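Local atomic coordinates of KLLA0B12012p (Kluyveromyces lactis, PDB entry 6Y3P), a protein that directly partners the mRNA-decapping enzyme Dcp2 and probably binds ATP through its C-terminal ATP-grasp domain, the part modelled here. Residues 106-111 with 137-142; 197-202 with 340-345. All coordinates share one frame; numbering follows the deposited sequence.

Contact 1: residues 106-111 with 137-142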
loop_
_atom_site.group_PDB
_atom_site.type_symbol
_atom_site.label_atom_id
_atom_site.label_comp_id
_atom_site.label_asym_id
_atom_site.label_seq_id
_atom_site.Cartn_x
_atom_site.Cartn_y
_atom_site.Cartn_z
ATOM N N PHE A 106 -4.921 -11.186 -0.542
ATOM C CA PHE A 106 -4.421 -10.398 -1.674
ATOM C C PHE A 106 -5.356 -10.449 -2.882
ATOM O O PHE A 106 -5.818 -11.529 -3.266
ATOM C CB PHE A 106 -3.002 -10.860 -2.074
ATOM C CG PHE A 106 -2.421 -10.175 -3.283
ATOM C CD1 PHE A 106 -2.227 -8.796 -3.298
ATOM C CD2 PHE A 106 -2.028 -10.909 -4.395
ATOM C CE1 PHE A 106 -1.648 -8.169 -4.405
ATOM C CE2 PHE A 106 -1.459 -10.275 -5.502
ATOM C CZ PHE A 106 -1.269 -8.913 -5.495
ATOM N N LEU A 107 -5.604 -9.284 -3.491
ATOM C CA LEU A 107 -6.449 -9.169 -4.667
ATOM C C LEU A 107 -5.541 -9.182 -5.841
ATOM O O LEU A 107 -4.809 -8.225 -6.057
ATOM C CB LEU A 107 -7.299 -7.875 -4.648
ATOM C CG LEU A 107 -8.339 -7.792 -3.559
ATOM C CD1 LEU A 107 -8.930 -6.425 -3.498
ATOM C CD2 LEU A 107 -9.413 -8.862 -3.706
ATOM N N GLU A 108 -5.496 -10.324 -6.533
ATOM C CA GLU A 108 -4.656 -10.516 -7.702
ATOM C C GLU A 108 -5.114 -9.597 -8.821
ATOM O O GLU A 108 -6.294 -9.253 -8.896
ATOM C CB GLU A 108 -4.772 -11.952 -8.212
ATOM C CG GLU A 108 -4.285 -13.009 -7.251
ATOM C CD GLU A 108 -4.623 -14.396 -7.748
ATOM O OE1 GLU A 108 -5.828 -14.737 -7.770
ATOM O OE2 GLU A 108 -3.690 -15.122 -8.158
ATOM N N SER A 109 -4.180 -9.206 -9.680
ATOM C CA SER A 109 -4.435 -8.420 -10.880
ATOM C C SER A 109 -3.577 -9.003 -11.989
ATOM O O SER A 109 -2.540 -9.630 -11.726
ATOM C CB SER A 109 -4.120 -6.945 -10.666
ATOM O OG SER A 109 -2.772 -6.774 -10.262
ATOM N N PHE A 110 -4.056 -8.872 -13.222
ATOM C CA PHE A 110 -3.372 -9.372 -14.404
ATOM C C PHE A 110 -3.537 -8.355 -15.494
ATOM O O PHE A 110 -4.455 -7.549 -15.442
ATOM C CB PHE A 110 -3.956 -10.715 -14.862
ATOM C CG PHE A 110 -3.987 -11.787 -13.804
ATOM C CD1 PHE A 110 -5.103 -11.954 -12.992
ATOM C CD2 PHE A 110 -2.904 -12.641 -13.624
ATOM C CE1 PHE A 110 -5.130 -12.949 -12.008
ATOM C CE2 PHE A 110 -2.937 -13.640 -12.644
ATOM C CZ PHE A 110 -4.051 -13.789 -11.846
ATOM N N ASN A 111 -2.623 -8.377 -16.467
ATOM C CA ASN A 111 -2.651 -7.491 -17.622
ATOM C C ASN A 111 -2.958 -8.313 -18.859
ATOM O O ASN A 111 -2.338 -9.352 -19.096
ATOM C CB ASN A 111 -1.345 -6.711 -17.745
ATOM C CG ASN A 111 -1.426 -5.373 -17.061
ATOM O OD1 ASN A 111 -1.241 -5.252 -15.845
ATOM N ND2 ASN A 111 -1.784 -4.350 -17.821
ATOM N N LYS A 137 -13.044 -20.848 -10.996
ATOM C CA LYS A 137 -14.408 -20.360 -10.745
ATOM C C LYS A 137 -14.729 -20.036 -9.251
ATOM O O LYS A 137 -15.896 -20.074 -8.833
ATOM C CB LYS A 137 -15.451 -21.337 -11.345
ATOM C CG LYS A 137 -15.368 -21.505 -12.872
ATOM C CD LYS A 137 -16.705 -21.944 -13.494
ATOM C CE LYS A 137 -16.831 -23.439 -13.701
ATOM N NZ LYS A 137 -17.562 -24.105 -12.589
ATOM N N GLU A 138 -13.700 -19.631 -8.489
ATOM C CA GLU A 138 -13.814 -19.331 -7.055
ATOM C C GLU A 138 -13.910 -17.842 -6.718
ATOM O O GLU A 138 -14.153 -17.521 -5.552
ATOM C CB GLU A 138 -12.617 -19.935 -6.278
ATOM C CG GLU A 138 -12.436 -21.440 -6.419
ATOM C CD GLU A 138 -11.966 -22.162 -5.171
ATOM O OE1 GLU A 138 -10.970 -21.717 -4.555
ATOM O OE2 GLU A 138 -12.593 -23.189 -4.816
ATOM N N LYS A 139 -13.687 -16.935 -7.699
ATOM C CA LYS A 139 -13.636 -15.492 -7.443
ATOM C C LYS A 139 -14.454 -14.631 -8.376
ATOM O O LYS A 139 -14.825 -15.077 -9.464
ATOM C CB LYS A 139 -12.167 -15.020 -7.515
ATOM C CG LYS A 139 -11.336 -15.422 -6.317
ATOM C CD LYS A 139 -9.862 -15.411 -6.612
ATOM C CE LYS A 139 -9.119 -16.243 -5.591
ATOM N NZ LYS A 139 -7.651 -16.185 -5.789
ATOM N N TRP A 140 -14.686 -13.359 -7.963
ATOM C CA TRP A 140 -15.336 -12.320 -8.764
ATOM C C TRP A 140 -14.213 -11.495 -9.369
ATOM O O TRP A 140 -13.092 -11.463 -8.838
ATOM C CB TRP A 140 -16.280 -11.432 -7.938
ATOM C CG TRP A 140 -17.456 -12.169 -7.359
ATOM C CD1 TRP A 140 -17.421 -13.230 -6.502
ATOM C CD2 TRP A 140 -18.839 -11.915 -7.628
ATOM N NE1 TRP A 140 -18.698 -13.653 -6.221
ATOM C CE2 TRP A 140 -19.589 -12.854 -6.887
ATOM C CE3 TRP A 140 -19.519 -10.992 -8.433
ATOM C CZ2 TRP A 140 -20.986 -12.867 -6.895
ATOM C CZ3 TRP A 140 -20.902 -11.026 -8.467
ATOM C CH2 TRP A 140 -21.620 -11.957 -7.709
ATOM N N TRP A 141 -14.483 -10.889 -10.523
ATOM C CA TRP A 141 -13.453 -10.173 -11.247
ATOM C C TRP A 141 -14.004 -8.944 -11.845
ATOM O O TRP A 141 -15.205 -8.823 -12.101
ATOM C CB TRP A 141 -12.868 -11.052 -12.384
ATOM C CG TRP A 141 -12.262 -12.325 -11.910
ATOM C CD1 TRP A 141 -12.895 -13.522 -11.747
ATOM C CD2 TRP A 141 -10.937 -12.493 -11.391
ATOM N NE1 TRP A 141 -12.039 -14.434 -11.166
ATOM C CE2 TRP A 141 -10.819 -13.834 -10.963
ATOM C CE3 TRP A 141 -9.814 -11.658 -11.305
ATOM C CZ2 TRP A 141 -9.607 -14.369 -10.503
ATOM C CZ3 TRP A 141 -8.620 -12.181 -10.819
ATOM C CH2 TRP A 141 -8.525 -13.522 -10.429
ATOM N N ILE A 142 -13.115 -8.044 -12.122
ATOM C CA ILE A 142 -13.474 -6.820 -12.773
ATOM C C ILE A 142 -12.533 -6.611 -13.969
ATOM O O ILE A 142 -11.336 -6.911 -13.878
ATOM C CB ILE A 142 -13.557 -5.699 -11.709
ATOM C CG1 ILE A 142 -14.622 -4.713 -12.092
ATOM C CG2 ILE A 142 -12.223 -5.032 -11.335
ATOM C CD1 ILE A 142 -15.318 -4.316 -10.989
#

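Contact 2: residues 197-202 with 340-345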
loop_
_atom_site.group_PDB
_atom_site.type_symbol
_atom_site.label_atom_id
_atom_site.label_comp_id
_atom_site.label_asym_id
_atom_site.label_seq_id
_atom_site.Cartn_x
_atom_site.Cartn_y
_atom_site.Cartn_z
ATOM N N VAL A 197 -7.387 -7.148 -15.372
ATOM C CA VAL A 197 -8.369 -8.050 -14.806
ATOM C C VAL A 197 -7.986 -8.104 -13.331
ATOM O O VAL A 197 -6.917 -8.603 -12.962
ATOM C CB VAL A 197 -8.398 -9.425 -15.496
ATOM C CG1 VAL A 197 -9.287 -10.405 -14.732
ATOM C CG2 VAL A 197 -8.858 -9.292 -16.954
ATOM N N GLN A 198 -8.817 -7.487 -12.508
ATOM C CA GLN A 198 -8.552 -7.366 -11.083
ATOM C C GLN A 198 -9.599 -8.136 -10.281
ATOM O O GLN A 198 -10.791 -7.993 -10.536
ATOM C CB GLN A 198 -8.551 -5.855 -10.724
ATOM C CG GLN A 198 -8.418 -5.485 -9.238
ATOM C CD GLN A 198 -7.022 -5.114 -8.807
ATOM O OE1 GLN A 198 -6.528 -5.592 -7.780
ATOM N NE2 GLN A 198 -6.372 -4.208 -9.537
ATOM N N GLU A 199 -9.155 -8.919 -9.284
ATOM C CA GLU A 199 -10.056 -9.619 -8.378
ATOM C C GLU A 199 -10.965 -8.581 -7.737
ATOM O O GLU A 199 -10.515 -7.505 -7.332
ATOM C CB GLU A 199 -9.290 -10.379 -7.311
ATOM C CG GLU A 199 -10.204 -11.236 -6.462
ATOM C CD GLU A 199 -9.527 -12.049 -5.384
ATOM O OE1 GLU A 199 -10.258 -12.575 -4.513
ATOM O OE2 GLU A 199 -8.282 -12.191 -5.428
ATOM N N TYR A 200 -12.254 -8.869 -7.734
ATOM C CA TYR A 200 -13.246 -7.943 -7.217
ATOM C C TYR A 200 -13.893 -8.454 -5.937
ATOM O O TYR A 200 -14.310 -9.609 -5.861
ATOM C CB TYR A 200 -14.272 -7.617 -8.328
ATOM C CG TYR A 200 -15.504 -6.867 -7.873
ATOM C CD1 TYR A 200 -15.466 -5.492 -7.649
ATOM C CD2 TYR A 200 -16.720 -7.520 -7.719
ATOM C CE1 TYR A 200 -16.608 -4.792 -7.245
ATOM C CE2 TYR A 200 -17.856 -6.839 -7.296
ATOM C CZ TYR A 200 -17.797 -5.477 -7.050
ATOM O OH TYR A 200 -18.943 -4.821 -6.664
ATOM N N LEU A 201 -13.986 -7.580 -4.944
ATOM C CA LEU A 201 -14.623 -7.845 -3.658
ATOM C C LEU A 201 -16.134 -7.443 -3.735
ATOM O O LEU A 201 -16.500 -6.270 -3.578
ATOM C CB LEU A 201 -13.861 -7.079 -2.567
ATOM C CG LEU A 201 -14.228 -7.435 -1.135
ATOM C CD1 LEU A 201 -13.183 -8.300 -0.540
ATOM C CD2 LEU A 201 -14.383 -6.188 -0.307
ATOM N N HIS A 202 -16.993 -8.434 -4.031
ATOM C CA HIS A 202 -18.450 -8.266 -4.210
ATOM C C HIS A 202 -19.158 -8.051 -2.877
ATOM O O HIS A 202 -20.248 -7.488 -2.811
ATOM C CB HIS A 202 -19.032 -9.505 -4.933
ATOM C CG HIS A 202 -19.237 -10.705 -4.045
ATOM N ND1 HIS A 202 -18.168 -11.482 -3.616
ATOM C CD2 HIS A 202 -20.377 -11.191 -3.494
ATOM C CE1 HIS A 202 -18.693 -12.421 -2.832
ATOM N NE2 HIS A 202 -20.017 -12.278 -2.720
ATOM N N GLN A 340 -12.575 -10.016 6.726
ATOM C CA GLN A 340 -11.361 -10.515 6.085
ATOM C C GLN A 340 -10.705 -9.401 5.288
ATOM O O GLN A 340 -11.380 -8.717 4.515
ATOM C CB GLN A 340 -11.647 -11.759 5.210
ATOM C CG GLN A 340 -12.231 -12.987 5.967
ATOM C CD GLN A 340 -11.507 -13.255 7.268
ATOM O OE1 GLN A 340 -10.355 -13.688 7.284
ATOM N NE2 GLN A 340 -12.131 -12.925 8.393
ATOM N N VAL A 341 -9.400 -9.194 5.491
ATOM C CA VAL A 341 -8.667 -8.150 4.769
ATOM C C VAL A 341 -8.120 -8.659 3.433
ATOM O O VAL A 341 -7.785 -9.821 3.278
ATOM C CB VAL A 341 -7.553 -7.407 5.589
ATOM C CG1 VAL A 341 -8.033 -6.986 6.978
ATOM C CG2 VAL A 341 -6.269 -8.223 5.680
ATOM N N LYS A 342 -7.986 -7.755 2.490
ATOM C CA LYS A 342 -7.427 -8.089 1.208
ATOM C C LYS A 342 -6.510 -6.991 0.794
ATOM O O LYS A 342 -6.933 -5.849 0.705
ATOM C CB LYS A 342 -8.518 -8.461 0.172
ATOM C CG LYS A 342 -8.669 -9.997 0.094
ATOM C CD LYS A 342 -10.021 -10.486 -0.418
ATOM C CE LYS A 342 -10.121 -12.005 -0.507
ATOM N NZ LYS A 342 -9.231 -12.603 -1.558
ATOM N N LEU A 343 -5.216 -7.308 0.648
ATOM C CA LEU A 343 -4.258 -6.293 0.217
ATOM C C LEU A 343 -4.514 -5.925 -1.240
ATOM O O LEU A 343 -4.610 -6.796 -2.107
ATOM C CB LEU A 343 -2.784 -6.697 0.447
ATOM C CG LEU A 343 -1.735 -5.654 0.034
ATOM C CD1 LEU A 343 -1.804 -4.403 0.903
ATOM C CD2 LEU A 343 -0.352 -6.253 0.050
ATOM N N LEU A 344 -4.640 -4.624 -1.488
ATOM C CA LEU A 344 -4.879 -4.116 -2.812
ATOM C C LEU A 344 -3.589 -3.558 -3.402
ATOM O O LEU A 344 -3.239 -3.908 -4.527
ATOM C CB LEU A 344 -6.008 -3.061 -2.772
ATOM C CG LEU A 344 -6.296 -2.303 -4.065
ATOM C CD1 LEU A 344 -6.966 -3.212 -5.131
ATOM C CD2 LEU A 344 -7.146 -1.071 -3.778
ATOM N N GLU A 345 -2.892 -2.674 -2.664
ATOM C CA GLU A 345 -1.666 -2.021 -3.153
ATOM C C GLU A 345 -0.831 -1.434 -2.035
ATOM O O GLU A 345 -1.300 -1.254 -0.900
ATOM C CB GLU A 345 -2.002 -0.905 -4.165
ATOM C CG GLU A 345 -2.777 0.256 -3.553
ATOM C CD GLU A 345 -3.455 1.209 -4.520
ATOM O OE1 GLU A 345 -3.087 1.203 -5.716
ATOM O OE2 GLU A 345 -4.340 1.977 -4.074
#

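Contact 1: residues 106-111 with 137-142
F110 turns the edge of its ring to the indole of W141: CZ3 of W141 lies in the plane of the phenyl group, 3.8 Å from F110 CE1. Seen from the indole the approach is oblique, and it is made by the far end of the six-membered ring, with CZ3 and CH2 of W141 both near CE1. A second ring, that of F157, meets W141 with its plane not far from parallel. The carboxylate of E108 also comes obliquely to the indole, its OE1 4.0 Å from W141 CH2 and its plane turned 43° from the ring.

The strands behind these side chains, 109-113 and 140-145, are not neighbours. Strand 194-200 runs antiparallel between them in the antiparallel sheet of the ATP-grasp fold, so E108, F110 and W141 meet across its width, on the face packed by L130, E133 and L134 of helix 128-136.

Beside the rings sits a salt bridge. NZ of K139 gives a hydrogen bond to OE1 of E108 at 3.1 Å, coming from above the carboxylate, 46° out of its plane. The side chains cross at about a right angle. K139 reaches this far because it is stretched out all the way from CG to NZ (chi4 -176°). E133 brings another carboxylate oxygen close to OE1 of E108; K139 lies near both, though its ion pair with E133 is long and weak, and its positive charge probably eases the repulsion between the two acids.

Contact 2: residues 197-202 with 340-345
Two antiparallel sheets of the ATP-grasp fold come together side by side here: E199 and Q198 belong to strand 194-200 of one, K342 and L344 to strand 341-347 of the other. The two strands do not pair with each other: CA of L201 is 8.7 Å from CA of K342, and the main chain of L107 and E108 runs between, bonded to L343 and to E199.

At the centre is a buried salt bridge. NZ of K342 donates to OE1 of E199 at 3.1 Å, arriving from above the carboxylate, 35° out of its plane. E199 is extended, with CG opposite the backbone N (chi1 -173°), and K342 meets it almost at a right angle after a kink at its last torsion (chi4 -68°). The same ammonium group also donates to the backbone O of R104, so two oxygens hold it. An alanine in place of E199 would probably leave the buried charge of K342 without its acidic mate and its NZ held less firmly.

Nearer the backbone, the aliphatic part of K342 leans on L201: CD of K342 is 3.8 Å from CD1 of L201. At the other end of the contact Q198 crosses L344, its OE1 3.6 Å from CD1 of the leucine. That oxygen has its polar partner in K83, whose NZ also hydrogen-bonds to O of L344 and so joins both strands. L344 and E345 form a classic beta bulge against strand 326-335. Two such α+β units, joined sheet to sheet, are characteristic of ATP-grasp enzymes, which as a family hold ATP between them.

Overall arrangement
From the N terminus, the chain reaches 106-111 after helix 83-95, passes through helices 120-125 and 128-136, and returns at 137-142, where contact 1 closes a short, mostly helical loop. Contact 2 opens only later, at 197-202, and closes a much longer excursion at 340-345, so the two follow in series and neither nests in nor crosses the other. In space they are close, their centres about 7 Å apart. V197 O bonds to F110 N and Q198 O to I142 N, while F106 touches both segments of contact 2, its O against OE2 of E199 and its CD1 against O of L343. Contact 1 thus knits one sheet together with its helix, while contact 2 ties that sheet to the neighbouring one.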